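Local coordinates for protein purine nucleoside phosphorylase (Anopheles gambiae, PDB 2P4S) that catalyses the phosphorolysis of inosine, guanosine and their 2'-deoxy forms to free purine base and pentose 1-phosphate in purine salvage, working as a homotrimer, at residues A[213-218]-A[322-327]; A[274-279]-A[298-303]. One frame throughout, in Å; residues are numbered along the deposited sequence.

Interaction 1. Residues A[213-218]-A[322-327]; sequences DIMLIK and AFSLIT
Ser324 O takes the shortest bond of this strand pair, from Met215 N at 2.7 Å. The CA-H of Ile214 approaches the same oxygen, with Ile214 CA 3.3 Å from Ser324 O. Met215 and Ser324 form an antiparallel hydrogen-bonded pair, since Ser324 N returns a bond to Met215 O at 2.9 Å. That second donor is tilted 27° from the carbonyl plane. Ile326 N to Asp213 O, nearly straight at the hydrogen, and Ile217 N to Ala322 O extend the pairing in the two directions. Beyond the last of these, one water donates to Ile217 O and accepts from Ala322 N.

Ile214, Leu216, Phe323 and Leu325 share one face of the sheet. Phe323 has chi1 61°, which sets CG between its backbone N and carbonyl carbon. Ile214 CG2 then meets the ring obliquely, 3.7 Å from Phe323 CD1. The other branch of Ile214, CG1, goes to Leu325 CD1 at 4.1 Å. On the opposite face, the methyl groups of Met215 and Ile217 approach the Ser324 hydroxyl, with Ile217 CD1 3.8 Å from Ser324 OG. Ile217 CD1 also touches Ala322 CB at 3.9 Å. Ser324 OG has its polar partner in Asn200 OD1, so a buried hydroxyl among apolar groups is satisfied.

The contact joins strand 214-221 to strand 319-329 inside the central mixed sheet of the phosphorylase fold. Strand 319-329 runs on to Thr327, which touches the bound inhibitor, and to Asn328, a nucleoside-binding residue. The ring of Phe323 stacks edge-to-face with Phe359 of helix 353-370. Strand 272-279 pairs with the other edge of strand 214-221, and strand 195-204 lies beside strand 319-329.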
# COMPACT_ATOMS: atom_id res chain seq x y z
N ASP A 213 24.09 -16.58 4.00
CA ASP A 213 23.56 -16.68 5.37
C ASP A 213 22.13 -17.11 5.30
O ASP A 213 21.41 -16.83 4.31
CB ASP A 213 23.60 -15.30 6.07
CG ASP A 213 25.03 -14.84 6.47
OD1 ASP A 213 26.02 -15.59 6.27
OD2 ASP A 213 25.17 -13.70 6.97
N ILE A 214 21.68 -17.76 6.38
CA ILE A 214 20.28 -18.03 6.61
C ILE A 214 19.82 -17.10 7.73
O ILE A 214 20.38 -17.14 8.84
CB ILE A 214 20.10 -19.49 7.00
CG1 ILE A 214 20.47 -20.39 5.81
CG2 ILE A 214 18.70 -19.78 7.59
CD1 ILE A 214 20.61 -21.86 6.22
N MET A 215 18.84 -16.27 7.44
CA MET A 215 18.18 -15.49 8.46
C MET A 215 16.90 -16.15 8.91
O MET A 215 15.93 -16.17 8.15
CB MET A 215 17.86 -14.09 7.95
CG MET A 215 17.43 -13.14 9.09
SD MET A 215 16.51 -11.74 8.51
CE MET A 215 14.92 -12.49 8.07
N LEU A 216 16.86 -16.63 10.16
CA LEU A 216 15.58 -16.95 10.81
C LEU A 216 14.70 -15.72 10.81
O LEU A 216 15.13 -14.62 11.15
CB LEU A 216 15.73 -17.42 12.26
CG LEU A 216 16.78 -18.53 12.45
CD1 LEU A 216 17.00 -18.84 13.91
CD2 LEU A 216 16.46 -19.80 11.60
N ILE A 217 13.45 -15.92 10.46
CA ILE A 217 12.50 -14.84 10.53
C ILE A 217 11.94 -14.84 11.93
O ILE A 217 11.34 -15.82 12.40
CB ILE A 217 11.42 -14.94 9.41
CG1 ILE A 217 12.12 -15.06 8.04
CG2 ILE A 217 10.44 -13.72 9.51
CD1 ILE A 217 11.15 -15.20 6.80
N LYS A 218 12.21 -13.74 12.62
CA LYS A 218 11.73 -13.56 13.95
C LYS A 218 10.42 -12.78 13.88
O LYS A 218 9.56 -12.92 14.76
CB LYS A 218 12.79 -12.81 14.77
CG LYS A 218 12.35 -12.49 16.19
CD LYS A 218 13.44 -11.75 17.02
CE LYS A 218 13.10 -11.85 18.53
NZ LYS A 218 14.19 -11.06 19.29
N ALA A 322 10.04 -20.06 9.83
CA ALA A 322 10.42 -19.55 8.52
C ALA A 322 11.84 -18.99 8.50
O ALA A 322 12.30 -18.47 9.51
CB ALA A 322 9.42 -18.47 8.06
N PHE A 323 12.51 -19.11 7.36
CA PHE A 323 13.80 -18.46 7.14
C PHE A 323 13.99 -17.95 5.72
O PHE A 323 13.37 -18.45 4.79
CB PHE A 323 14.98 -19.36 7.52
CG PHE A 323 15.07 -20.63 6.73
CD1 PHE A 323 15.79 -20.68 5.54
CD2 PHE A 323 14.50 -21.80 7.21
CE1 PHE A 323 15.92 -21.84 4.84
CE2 PHE A 323 14.63 -22.99 6.50
CZ PHE A 323 15.35 -23.00 5.32
N SER A 324 14.88 -16.96 5.61
CA SER A 324 15.36 -16.43 4.34
C SER A 324 16.81 -16.90 4.12
O SER A 324 17.68 -16.73 5.00
CB SER A 324 15.38 -14.89 4.40
OG SER A 324 14.11 -14.30 4.55
N LEU A 325 17.08 -17.45 2.93
CA LEU A 325 18.45 -17.54 2.44
C LEU A 325 18.78 -16.16 1.81
O LEU A 325 18.07 -15.71 0.89
CB LEU A 325 18.57 -18.65 1.38
CG LEU A 325 19.96 -18.91 0.79
CD1 LEU A 325 20.99 -19.41 1.84
CD2 LEU A 325 19.80 -19.93 -0.33
N ILE A 326 19.86 -15.53 2.30
CA ILE A 326 20.31 -14.24 1.81
C ILE A 326 21.07 -14.51 0.52
O ILE A 326 22.12 -15.10 0.53
CB ILE A 326 21.23 -13.53 2.86
CG1 ILE A 326 20.50 -13.35 4.20
CG2 ILE A 326 21.83 -12.24 2.31
CD1 ILE A 326 19.17 -12.49 4.13
N THR A 327 20.52 -14.08 -0.62
CA THR A 327 21.02 -14.56 -1.92
C THR A 327 21.83 -13.47 -2.59
O THR A 327 22.45 -13.67 -3.62
CB THR A 327 19.86 -15.01 -2.84
OG1 THR A 327 18.82 -14.02 -2.83
CG2 THR A 327 19.29 -16.32 -2.32
O HOH W 1 10.85 -18.62 12.22

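Interaction 2. Residues A[274-279]-A[298-303]. With DIH (7-[[(3R,4R)-3-(hydroxymethyl)-4-oxidanyl-pyrrolidin-1-ium-1-yl]methyl]-3,5-dihydropyrrolo[3,2-d]pyrimidin-4-one), chain F.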
# COMPACT_ATOMS: atom_id res chain seq x y z
N GLU A 274 19.21 -13.77 12.51
CA GLU A 274 17.83 -13.74 12.96
C GLU A 274 17.32 -12.30 12.84
O GLU A 274 17.93 -11.40 13.38
CB GLU A 274 17.74 -14.16 14.40
CG GLU A 274 16.29 -14.30 14.84
CD GLU A 274 16.15 -14.69 16.31
OE1 GLU A 274 16.95 -14.22 17.17
OE2 GLU A 274 15.22 -15.49 16.59
N GLY A 275 16.20 -12.09 12.15
CA GLY A 275 15.73 -10.72 12.03
C GLY A 275 14.41 -10.62 11.32
O GLY A 275 13.62 -11.56 11.36
N VAL A 276 14.16 -9.44 10.76
CA VAL A 276 12.83 -9.02 10.34
C VAL A 276 12.76 -9.07 8.81
O VAL A 276 13.63 -8.51 8.11
CB VAL A 276 12.47 -7.60 10.93
CG1 VAL A 276 11.10 -7.06 10.41
CG2 VAL A 276 12.57 -7.58 12.55
N TYR A 277 11.68 -9.69 8.29
CA TYR A 277 11.54 -9.91 6.82
C TYR A 277 10.41 -9.03 6.33
O TYR A 277 9.51 -8.74 7.09
CB TYR A 277 11.28 -11.38 6.53
CG TYR A 277 10.84 -11.69 5.12
CD1 TYR A 277 11.79 -12.01 4.13
CD2 TYR A 277 9.48 -11.77 4.79
CE1 TYR A 277 11.40 -12.33 2.84
CE2 TYR A 277 9.07 -12.11 3.50
CZ TYR A 277 10.03 -12.39 2.53
OH TYR A 277 9.63 -12.74 1.26
N THR A 278 10.49 -8.51 5.11
CA THR A 278 9.29 -7.85 4.57
C THR A 278 9.03 -8.40 3.15
O THR A 278 10.00 -8.77 2.47
CB THR A 278 9.37 -6.31 4.58
OG1 THR A 278 8.05 -5.79 4.36
CG2 THR A 278 10.31 -5.77 3.47
N CYS A 279 7.76 -8.42 2.75
CA CYS A 279 7.31 -8.88 1.45
C CYS A 279 6.88 -7.69 0.58
O CYS A 279 5.84 -7.07 0.85
CB CYS A 279 6.13 -9.86 1.62
SG CYS A 279 5.38 -10.42 0.06
N GLY A 298 13.49 -1.02 10.36
CA GLY A 298 13.83 -2.26 11.10
C GLY A 298 13.85 -3.54 10.25
O GLY A 298 14.00 -4.63 10.79
N VAL A 299 13.77 -3.42 8.92
CA VAL A 299 13.82 -4.59 8.03
C VAL A 299 15.26 -5.07 7.81
O VAL A 299 16.15 -4.29 7.38
CB VAL A 299 13.14 -4.27 6.66
CG1 VAL A 299 13.40 -5.37 5.59
CG2 VAL A 299 11.62 -3.97 6.85
N ASP A 300 15.48 -6.37 8.05
CA ASP A 300 16.80 -6.97 7.75
C ASP A 300 16.88 -7.67 6.42
O ASP A 300 17.96 -7.75 5.86
CB ASP A 300 17.25 -7.95 8.86
CG ASP A 300 17.35 -7.25 10.18
OD1 ASP A 300 18.31 -6.45 10.38
OD2 ASP A 300 16.44 -7.43 10.97
N ALA A 301 15.76 -8.22 5.95
CA ALA A 301 15.75 -9.06 4.75
C ALA A 301 14.55 -8.68 3.89
O ALA A 301 13.47 -8.54 4.40
CB ALA A 301 15.71 -10.58 5.08
N ILE A 302 14.79 -8.46 2.60
CA ILE A 302 13.74 -8.00 1.70
C ILE A 302 13.41 -9.07 0.67
O ILE A 302 14.31 -9.56 -0.04
CB ILE A 302 14.11 -6.68 0.95
CG1 ILE A 302 14.35 -5.51 1.95
CG2 ILE A 302 12.97 -6.31 -0.05
CD1 ILE A 302 15.22 -4.27 1.33
N GLY A 303 12.13 -9.42 0.58
CA GLY A 303 11.71 -10.45 -0.32
C GLY A 303 10.40 -10.11 -0.99
O GLY A 303 9.99 -8.96 -0.94
O5' DIH F . 15.05 -13.27 -8.12
C5' DIH F . 13.73 -12.74 -7.93
C4' DIH F . 13.00 -13.70 -7.03
C6' DIH F . 13.79 -13.97 -5.73
C3' DIH F . 11.66 -13.13 -6.62
O3' DIH F . 10.74 -14.21 -6.49
C2' DIH F . 11.91 -12.57 -5.23
N1' DIH F . 12.85 -13.58 -4.65
C10 DIH F . 13.39 -13.10 -3.37
C9 DIH F . 14.52 -12.09 -3.40
C8 DIH F . 15.90 -12.40 -3.45
N7 DIH F . 16.61 -11.24 -3.43
C5 DIH F . 15.75 -10.18 -3.37
C6 DIH F . 15.91 -8.71 -3.26
O6 DIH F . 17.08 -8.14 -3.25
N1 DIH F . 14.77 -8.00 -3.18
C2 DIH F . 13.52 -8.56 -3.20
N3 DIH F . 13.33 -9.89 -3.26
C4 DIH F . 14.44 -10.70 -3.34
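Val276 and Tyr277 meet Asp300 and Ala301 in a beta-alpha-beta unit of strand 272-279, helix 288-296 and strand 301-303, whose last residues line the nucleoside pocket. The strands run parallel. Val276 O is gripped by two backbone donors, Asp300 N at 2.8 Å and Ala301 N at 3.0 Å. Farther along, Ala301 O accepts from Thr278 N, and Thr278 O accepts from Gly303 N at 2.9 Å.

The Asp300 carboxylate folds back toward the first strand. Its chi1 of -60° holds CG beside its own backbone N, and OD2 accepts from Val276 N at 3.0 Å through its anti lone pair. The other oxygen, OD1, is bonded by Asn206. Gly298 closes helix 288-296 with a Schellman motif, and its carbonyl oxygen lies against Val276, Gly298 O to Val276 CB being 3.3 Å. Thr278 CG2 packs on Val299 CG1 at 3.8 Å, the two side chains crossing at about a right angle.

Tyr277 rises from the same face as Ala301; with CG anti to its backbone N (chi1 168°) its far end comes back to the second strand. The ring lies obliquely to Gly303, and Tyr277 OH comes within 3.5 Å of Gly303 CA. The absence of a side chain at Gly303 lets the phenol end lie this close. The inhibitor's ring nitrogen DIH N3 lies 3.4 Å from Gly303 CA, and Ile302 CG2 packs against C2 and N1 of the same deazapurine ring.

The buried hydroxyl of Tyr277 accepts a hydrogen bond from Ser305 N. Ser305 is a phosphate-binding residue, so Tyr277 may act as a second-shell support for that site. The doubly bonded Val276 O and the two separately held oxygens of Asp300 hold the backbone at Asp300 and Ala301 against the first strand, and so probably help place Ile302 and Gly303 beside the inhibitor ring.

The centres of the two interactions are 9 Å apart in one mixed sheet. Along the chain the order is 213-218, 274-279, 298-303, 322-327, so interaction 2 is nested within the loop that interaction 1 closes. Strands 214-221 and 272-279 are neighbours and join them directly: Lys218 N to Gly275 O and Leu216 O to Gly275 N are probable hydrogen bonds, each 2.9 Å. Ser324 OG also packs on Tyr277 CD1 at 3.3 Å. Four strands are thus tied together beside the active site. Thr327, at the end of segment 322-327, and Ile302 and Gly303 of interaction 2 all belong to the inhibitor pocket.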